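Side-chain contacts in proteasome activator protein PA26 (Trypanosoma brucei, PDB 1YAR), which activates the 20S proteasome, probably by docking as a ring on its end face and opening the gate to the proteolytic chamber: residues K47-A52 with L198-A203; H53-N58 with P70-G75; T96-R101 with H117-I122. All blocks are in the same frame, centred on the assembly; numbering follows the deposited sequence.

Interaction 1: K47-A52 with L198-A203; sequences KAAAEA and LKVELA
The carboxylate of E201 lays one of its faces over A50. The A50 CA stands almost straight above the E201 CD, 3.7 Å away, and A50 CB also faces the group, coming to 3.6 Å of E201 OE2. On this same side, but further out, the CB of H53 approaches OE1. No hydrogen bond joins the two segments, so the carboxylate meets segment 47-52 of helix 24-57 by van der Waals contact alone.

The rest of the E201 side chain explains how the group gets there. Its chi1 of -64° sets CG beside the backbone N, where it lies 3.7 Å from A49 CB, and the extended chain beyond CG then carries the acid past A49 to A50. A49 points its methyl at the partner helix and fits between two neighbouring residues: E201 CG, and V200 CG1, also 3.7 Å from A49 CB. V200 CB lies only slightly further from the same methyl. With alanines on one side, the helices can come close: the segment axes approach to 8.4 Å and run nearly antiparallel, at 153°. The A49 and E201 CA atoms are 5.9 Å apart.

The contact joins the long helices 24-57 and 183-226, two members of the antiparallel helical bundle of the subunit. V200 also touches I45 of helix 24-57 and L77 of helix 71-99, while A203 meets Y80 of that helix. L198 and E201 also pack on Q81 and H85 of a neighbouring subunit, placing this pair of helices close to the interface between subunits.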
# COMPACT_ATOMS: atom_id res chain seq x y z
N LYS O 47 -55.13 -81.99 -67.95
CA LYS O 47 -54.77 -83.24 -68.62
C LYS O 47 -55.86 -83.76 -69.54
O LYS O 47 -55.58 -84.16 -70.67
CB LYS O 47 -54.34 -84.32 -67.62
CG LYS O 47 -52.91 -84.09 -67.11
CD LYS O 47 -52.57 -84.97 -65.91
CE LYS O 47 -51.33 -84.46 -65.18
NZ LYS O 47 -51.23 -85.04 -63.80
N ALA O 48 -57.10 -83.72 -69.06
CA ALA O 48 -58.25 -84.14 -69.85
C ALA O 48 -58.48 -83.21 -71.05
O ALA O 48 -58.90 -83.65 -72.12
CB ALA O 48 -59.49 -84.20 -68.97
N ALA O 49 -58.20 -81.91 -70.88
CA ALA O 49 -58.29 -80.96 -72.00
C ALA O 49 -57.23 -81.26 -73.05
O ALA O 49 -57.53 -81.28 -74.23
CB ALA O 49 -58.18 -79.48 -71.51
N ALA O 50 -55.99 -81.49 -72.63
CA ALA O 50 -54.90 -81.81 -73.56
C ALA O 50 -55.19 -83.08 -74.36
O ALA O 50 -54.96 -83.12 -75.57
CB ALA O 50 -53.55 -81.91 -72.85
N GLU O 51 -55.72 -84.09 -73.68
CA GLU O 51 -56.08 -85.37 -74.29
C GLU O 51 -57.10 -85.14 -75.42
O GLU O 51 -56.89 -85.58 -76.55
CB GLU O 51 -56.62 -86.32 -73.20
CG GLU O 51 -57.41 -87.52 -73.69
CD GLU O 51 -57.81 -88.44 -72.54
OE1 GLU O 51 -57.06 -89.41 -72.30
OE2 GLU O 51 -58.86 -88.17 -71.88
N ALA O 52 -58.17 -84.41 -75.10
CA ALA O 52 -59.21 -84.07 -76.07
C ALA O 52 -58.61 -83.26 -77.21
O ALA O 52 -58.86 -83.56 -78.38
CB ALA O 52 -60.33 -83.31 -75.39
N LEU O 198 -57.84 -75.97 -76.06
CA LEU O 198 -56.63 -75.17 -75.79
C LEU O 198 -56.89 -74.14 -74.70
O LEU O 198 -56.08 -73.99 -73.77
CB LEU O 198 -56.12 -74.48 -77.07
CG LEU O 198 -54.97 -73.48 -76.88
CD1 LEU O 198 -53.76 -74.15 -76.21
CD2 LEU O 198 -54.58 -72.89 -78.22
N LYS O 199 -58.00 -73.43 -74.80
CA LYS O 199 -58.38 -72.39 -73.83
C LYS O 199 -58.58 -72.93 -72.42
O LYS O 199 -58.18 -72.29 -71.45
CB LYS O 199 -59.62 -71.66 -74.30
CG LYS O 199 -59.31 -70.74 -75.44
CD LYS O 199 -60.52 -69.99 -75.91
CE LYS O 199 -60.10 -69.14 -77.10
NZ LYS O 199 -61.06 -68.04 -77.34
N VAL O 200 -59.18 -74.12 -72.30
CA VAL O 200 -59.20 -74.82 -71.01
C VAL O 200 -57.79 -75.14 -70.50
O VAL O 200 -57.51 -74.94 -69.32
CB VAL O 200 -60.10 -76.09 -71.04
CG1 VAL O 200 -59.99 -76.84 -69.73
CG2 VAL O 200 -61.55 -75.69 -71.30
N GLU O 201 -56.89 -75.61 -71.37
CA GLU O 201 -55.50 -75.87 -70.95
C GLU O 201 -54.80 -74.60 -70.43
O GLU O 201 -54.12 -74.64 -69.41
CB GLU O 201 -54.63 -76.44 -72.08
CG GLU O 201 -55.03 -77.80 -72.64
CD GLU O 201 -54.13 -78.20 -73.80
OE1 GLU O 201 -54.62 -78.24 -74.96
OE2 GLU O 201 -52.92 -78.45 -73.58
N LEU O 202 -54.96 -73.51 -71.16
CA LEU O 202 -54.38 -72.22 -70.78
C LEU O 202 -55.03 -71.65 -69.53
O LEU O 202 -54.32 -71.18 -68.63
CB LEU O 202 -54.51 -71.23 -71.93
CG LEU O 202 -53.89 -71.61 -73.28
CD1 LEU O 202 -54.33 -70.59 -74.32
CD2 LEU O 202 -52.36 -71.73 -73.22
N ALA O 203 -56.36 -71.65 -69.49
CA ALA O 203 -57.08 -71.11 -68.33
C ALA O 203 -56.77 -71.88 -67.04
O ALA O 203 -56.62 -71.25 -65.99
CB ALA O 203 -58.57 -71.08 -68.58

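Interaction 2: H53-N58 with P70-G75; sequences HGVIRN and PEQLLG. Unlike the reference sequence in segment 53-58: V55 (reference Thr).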
# COMPACT_ATOMS: atom_id res chain seq x y z
N HIS O 53 -57.78 -82.25 -76.89
CA HIS O 53 -57.10 -81.45 -77.91
C HIS O 53 -56.33 -82.33 -78.89
O HIS O 53 -56.40 -82.13 -80.11
CB HIS O 53 -56.14 -80.45 -77.26
CG HIS O 53 -55.64 -79.40 -78.19
ND1 HIS O 53 -54.35 -79.38 -78.68
CD2 HIS O 53 -56.27 -78.35 -78.76
CE1 HIS O 53 -54.20 -78.35 -79.49
NE2 HIS O 53 -55.35 -77.71 -79.57
N GLY O 54 -55.60 -83.31 -78.36
CA GLY O 54 -54.81 -84.25 -79.17
C GLY O 54 -55.68 -85.01 -80.15
O GLY O 54 -55.31 -85.19 -81.31
N VAL O 55 -56.85 -85.45 -79.68
CA VAL O 55 -57.82 -86.17 -80.50
C VAL O 55 -58.35 -85.31 -81.66
O VAL O 55 -58.44 -85.78 -82.80
CB VAL O 55 -58.98 -86.74 -79.62
CG1 VAL O 55 -60.03 -87.45 -80.48
CG2 VAL O 55 -58.43 -87.70 -78.59
N ILE O 56 -58.69 -84.05 -81.38
CA ILE O 56 -59.16 -83.14 -82.42
C ILE O 56 -58.06 -82.84 -83.44
O ILE O 56 -58.30 -82.89 -84.64
CB ILE O 56 -59.70 -81.84 -81.82
CG1 ILE O 56 -60.79 -82.14 -80.78
CG2 ILE O 56 -60.23 -80.92 -82.92
CD1 ILE O 56 -60.87 -81.09 -79.71
N ARG O 57 -56.86 -82.52 -82.96
CA ARG O 57 -55.71 -82.26 -83.83
C ARG O 57 -55.51 -83.36 -84.87
O ARG O 57 -55.16 -83.08 -86.02
CB ARG O 57 -54.44 -82.09 -82.98
CG ARG O 57 -53.16 -81.92 -83.78
CD ARG O 57 -51.92 -81.68 -82.93
NE ARG O 57 -51.99 -80.40 -82.22
CZ ARG O 57 -51.58 -79.23 -82.71
NH1 ARG O 57 -51.05 -79.14 -83.93
NH2 ARG O 57 -51.70 -78.13 -81.98
N ASN O 58 -55.74 -84.61 -84.47
CA ASN O 58 -55.58 -85.80 -85.32
C ASN O 58 -56.79 -86.18 -86.17
O ASN O 58 -56.81 -87.26 -86.77
CB ASN O 58 -55.16 -87.00 -84.47
CG ASN O 58 -53.66 -87.03 -84.21
OD1 ASN O 58 -52.88 -86.32 -84.86
ND2 ASN O 58 -53.24 -87.87 -83.26
N PRO O 70 -69.59 -83.02 -79.67
CA PRO O 70 -68.70 -84.02 -79.09
C PRO O 70 -68.76 -84.06 -77.57
O PRO O 70 -68.36 -83.09 -76.90
CB PRO O 70 -67.31 -83.57 -79.55
CG PRO O 70 -67.51 -82.42 -80.45
CD PRO O 70 -68.85 -81.85 -80.20
N GLU O 71 -69.25 -85.17 -77.03
CA GLU O 71 -69.49 -85.34 -75.60
C GLU O 71 -68.21 -85.18 -74.77
O GLU O 71 -68.27 -84.71 -73.63
CB GLU O 71 -70.07 -86.73 -75.30
CG GLU O 71 -71.51 -86.95 -75.74
CD GLU O 71 -71.90 -88.43 -75.69
OE1 GLU O 71 -72.22 -88.94 -74.58
OE2 GLU O 71 -71.87 -89.10 -76.77
N GLN O 72 -67.08 -85.62 -75.31
CA GLN O 72 -65.81 -85.51 -74.61
C GLN O 72 -65.48 -84.03 -74.31
O GLN O 72 -65.00 -83.70 -73.23
CB GLN O 72 -64.68 -86.15 -75.41
CG GLN O 72 -63.36 -86.24 -74.64
CD GLN O 72 -62.17 -86.69 -75.48
OE1 GLN O 72 -62.28 -86.83 -76.70
NE2 GLN O 72 -61.04 -86.92 -74.83
N LEU O 73 -65.73 -83.15 -75.28
CA LEU O 73 -65.41 -81.73 -75.10
C LEU O 73 -66.39 -81.08 -74.14
O LEU O 73 -66.00 -80.30 -73.28
CB LEU O 73 -65.39 -80.98 -76.44
CG LEU O 73 -64.67 -81.46 -77.70
CD1 LEU O 73 -64.33 -80.23 -78.52
CD2 LEU O 73 -63.43 -82.29 -77.47
N LEU O 74 -67.67 -81.41 -74.31
CA LEU O 74 -68.71 -81.01 -73.35
C LEU O 74 -68.34 -81.41 -71.92
O LEU O 74 -68.46 -80.59 -71.00
CB LEU O 74 -70.09 -81.60 -73.73
CG LEU O 74 -70.61 -81.41 -75.16
CD1 LEU O 74 -71.86 -82.26 -75.42
CD2 LEU O 74 -70.87 -79.93 -75.45
N GLY O 75 -67.86 -82.64 -71.73
CA GLY O 75 -67.45 -83.12 -70.40
C GLY O 75 -66.32 -82.30 -69.80
O GLY O 75 -66.36 -81.93 -68.61
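Apolar packing carries this contact and comes down to one pair, I56 and L73, which reach toward each other tip to tip. The CD1 methyl of I56 lies 3.6 Å from CD2 of L73 and 3.8 Å from its CD1, and so sits against both prongs of the leucine fork. In each residue the chain leaves CB beside the backbone N, I56 with a chi1 of -55°, and then extends across the gap. Both side chains are buried. M197 of helix 183-226 lies against I56, and Y154 of helix 150-166 against L73.

The polar element is looser. Q72 stretches its chain toward the first helix, with CG opposite the backbone N (chi1 -172°), and brings its amide oxygen near V55. The distance from Q72 OE1 to V55 CG2 is 4.4 Å, no more than a marginal touch on the more solvent-exposed side. There is no hydrogen bond across the segments.

Backbone bonds run up to the helix ends on which these residues stand. R57 N binds H53 O at 2.9 Å in the last turn before N58 leaves helical geometry, and P70, at the N-cap position, offers its carbonyl to L74 N, 3.2 Å away. R190 of helix 183-226 donates to R57 O, while the R57 side chain forms a salt bridge with D82 of a neighbouring subunit.

The C-terminal end of helix 24-57 thus faces the N-terminal start of helix 71-99, the two running in opposite directions. The nearest CA atoms, of V55 and Q72, are still 9.9 Å apart, and the ends of I56 and L73 bridge the gap. This is the arrangement of an antiparallel helical hairpin, seen here at the end near its connection, within an up-and-down helical bundle.

Interaction 3: T96-R101 with H117-I122; sequences TVIAIR and HAVLKI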
# COMPACT_ATOMS: atom_id res chain seq x y z
N THR O 96 -65.73 -62.56 -47.30
CA THR O 96 -66.62 -62.26 -46.17
C THR O 96 -65.83 -62.13 -44.88
O THR O 96 -66.03 -61.19 -44.13
CB THR O 96 -67.70 -63.36 -46.04
OG1 THR O 96 -68.56 -63.28 -47.17
CG2 THR O 96 -68.63 -63.07 -44.84
N VAL O 97 -64.94 -63.08 -44.62
CA VAL O 97 -64.12 -63.09 -43.39
C VAL O 97 -63.34 -61.78 -43.26
O VAL O 97 -63.29 -61.15 -42.18
CB VAL O 97 -63.16 -64.29 -43.39
CG1 VAL O 97 -62.09 -64.15 -42.30
CG2 VAL O 97 -63.94 -65.61 -43.23
N ILE O 98 -62.76 -61.34 -44.37
CA ILE O 98 -62.07 -60.04 -44.37
C ILE O 98 -63.03 -58.84 -44.28
O ILE O 98 -62.88 -57.98 -43.39
CB ILE O 98 -61.14 -59.92 -45.61
CG1 ILE O 98 -60.15 -61.10 -45.62
CG2 ILE O 98 -60.40 -58.59 -45.57
CD1 ILE O 98 -59.45 -61.29 -46.97
N ALA O 99 -64.01 -58.77 -45.17
CA ALA O 99 -64.86 -57.59 -45.28
C ALA O 99 -65.61 -57.24 -44.00
O ALA O 99 -65.82 -56.06 -43.69
CB ALA O 99 -65.83 -57.70 -46.46
N ILE O 100 -66.02 -58.25 -43.25
CA ILE O 100 -66.73 -58.00 -41.99
C ILE O 100 -65.78 -57.65 -40.83
O ILE O 100 -66.24 -57.47 -39.70
CB ILE O 100 -67.67 -59.21 -41.60
CG1 ILE O 100 -66.84 -60.45 -41.23
CG2 ILE O 100 -68.62 -59.52 -42.74
CD1 ILE O 100 -67.70 -61.72 -40.87
N ARG O 101 -64.47 -57.58 -41.10
CA ARG O 101 -63.51 -57.08 -40.09
C ARG O 101 -62.76 -55.81 -40.52
O ARG O 101 -61.80 -55.40 -39.87
CB ARG O 101 -62.53 -58.18 -39.70
CG ARG O 101 -63.18 -59.36 -39.01
CD ARG O 101 -62.27 -60.56 -38.84
NE ARG O 101 -62.90 -61.59 -38.00
CZ ARG O 101 -63.79 -62.50 -38.41
NH1 ARG O 101 -64.17 -62.56 -39.68
NH2 ARG O 101 -64.29 -63.37 -37.52
N HIS O 117 -57.42 -54.47 -47.77
CA HIS O 117 -57.76 -54.03 -49.13
C HIS O 117 -56.87 -54.71 -50.21
O HIS O 117 -57.36 -55.06 -51.29
CB HIS O 117 -57.75 -52.49 -49.24
CG HIS O 117 -58.86 -51.83 -48.48
ND1 HIS O 117 -60.19 -52.15 -48.66
CD2 HIS O 117 -58.83 -50.82 -47.57
CE1 HIS O 117 -60.93 -51.40 -47.86
NE2 HIS O 117 -60.14 -50.58 -47.19
N ALA O 118 -55.59 -54.91 -49.93
CA ALA O 118 -54.70 -55.58 -50.88
C ALA O 118 -55.11 -57.04 -51.14
O ALA O 118 -55.14 -57.50 -52.29
CB ALA O 118 -53.26 -55.49 -50.44
N VAL O 119 -55.44 -57.77 -50.07
CA VAL O 119 -55.88 -59.18 -50.27
C VAL O 119 -57.28 -59.26 -50.91
O VAL O 119 -57.53 -60.10 -51.79
CB VAL O 119 -55.73 -60.04 -48.99
CG1 VAL O 119 -56.23 -61.48 -49.23
CG2 VAL O 119 -54.28 -60.05 -48.51
N LEU O 120 -58.17 -58.34 -50.54
CA LEU O 120 -59.49 -58.27 -51.18
C LEU O 120 -59.35 -57.97 -52.68
O LEU O 120 -60.10 -58.52 -53.49
CB LEU O 120 -60.37 -57.23 -50.50
CG LEU O 120 -60.97 -57.65 -49.15
CD1 LEU O 120 -61.58 -56.46 -48.44
CD2 LEU O 120 -62.00 -58.78 -49.35
N LYS O 121 -58.41 -57.11 -53.03
CA LYS O 121 -58.12 -56.79 -54.43
C LYS O 121 -57.73 -58.03 -55.24
O LYS O 121 -58.27 -58.25 -56.33
CB LYS O 121 -57.03 -55.70 -54.54
CG LYS O 121 -56.77 -55.25 -55.99
CD LYS O 121 -55.66 -54.20 -56.08
CE LYS O 121 -55.63 -53.61 -57.51
NZ LYS O 121 -54.26 -53.10 -57.86
N ILE O 122 -56.82 -58.86 -54.72
CA ILE O 122 -56.39 -60.05 -55.45
C ILE O 122 -57.49 -61.13 -55.51
O ILE O 122 -57.57 -61.88 -56.47
CB ILE O 122 -55.04 -60.63 -54.94
CG1 ILE O 122 -55.22 -61.47 -53.68
CG2 ILE O 122 -54.00 -59.54 -54.75
CD1 ILE O 122 -54.00 -62.27 -53.30
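I98, in the last turn of helix 71-99, faces L120 within helix 111-130 with their CA atoms 7.5 Å apart, and just beyond I98 the chain leaves the helix, closing the turn with R101 N bonded to I98 O at 2.8 Å.

The isoleucine supplies the whole of the first segment's close contact and uses its two branches on different partners. Its CG2, opposite the backbone N, lies 3.7 Å from L120 CG and almost as near L120 CD1. Leucine and isoleucine slide past each other in opposite directions, so that L120 CD2 comes alongside I98 CB at 4.0 Å. The longer branch starts beside the backbone N (chi1 -56°) and ends with CD1 against V119 CG1, at 3.9 Å; I98 and V119 cross at about a right angle. V119 and L120 therefore hold the isoleucine from two directions.

The R101 side chain folds back on its own segment. Its NH1 donates to V97 O at 3.0 Å, with an N-H...O angle of 158°, in the carbonyl plane and on a lone pair, while the oxygen lies nearly in the guanidinium plane. NH1 also reaches Y22 O and NH2 reaches R19 O, so three backbone carbonyls fix the flat group and tie the helix end to the N-terminal part of the chain.

L225 of helix 183-226 covers V119, and on another side T96 hydrogen-bonds T209 of a neighbouring subunit. The contact joins helices 71-99 and 111-130 near their connection, probably the activation loop that opens the proteasome gate in this family. All three residues that meet across it are buried and purely aliphatic, without a hydrogen bond between the segments. Its cohesion is therefore best explained by dispersion and the exclusion of water, with branch shape and torsions setting the fit.

How the interactions relate
From the N terminus, helix 24-57 first presents 47-52, which opens interaction 1, and then 53-58, which opens interaction 2. The latter closes soon afterwards, at 70-75, bringing the start of helix 71-99 beside the end of the first long helix. The far end of helix 71-99 begins interaction 3, closed by 117-122 on helix 111-130. Only at 198-203, on helix 183-226, does interaction 1 close, so both shorter loops nest inside its own, in series and without crossing. Interactions 1 and 2 touch, their centres about 10 Å apart; interaction 3 lies across the chain's centre, about 39 Å from interaction 2, centre to centre.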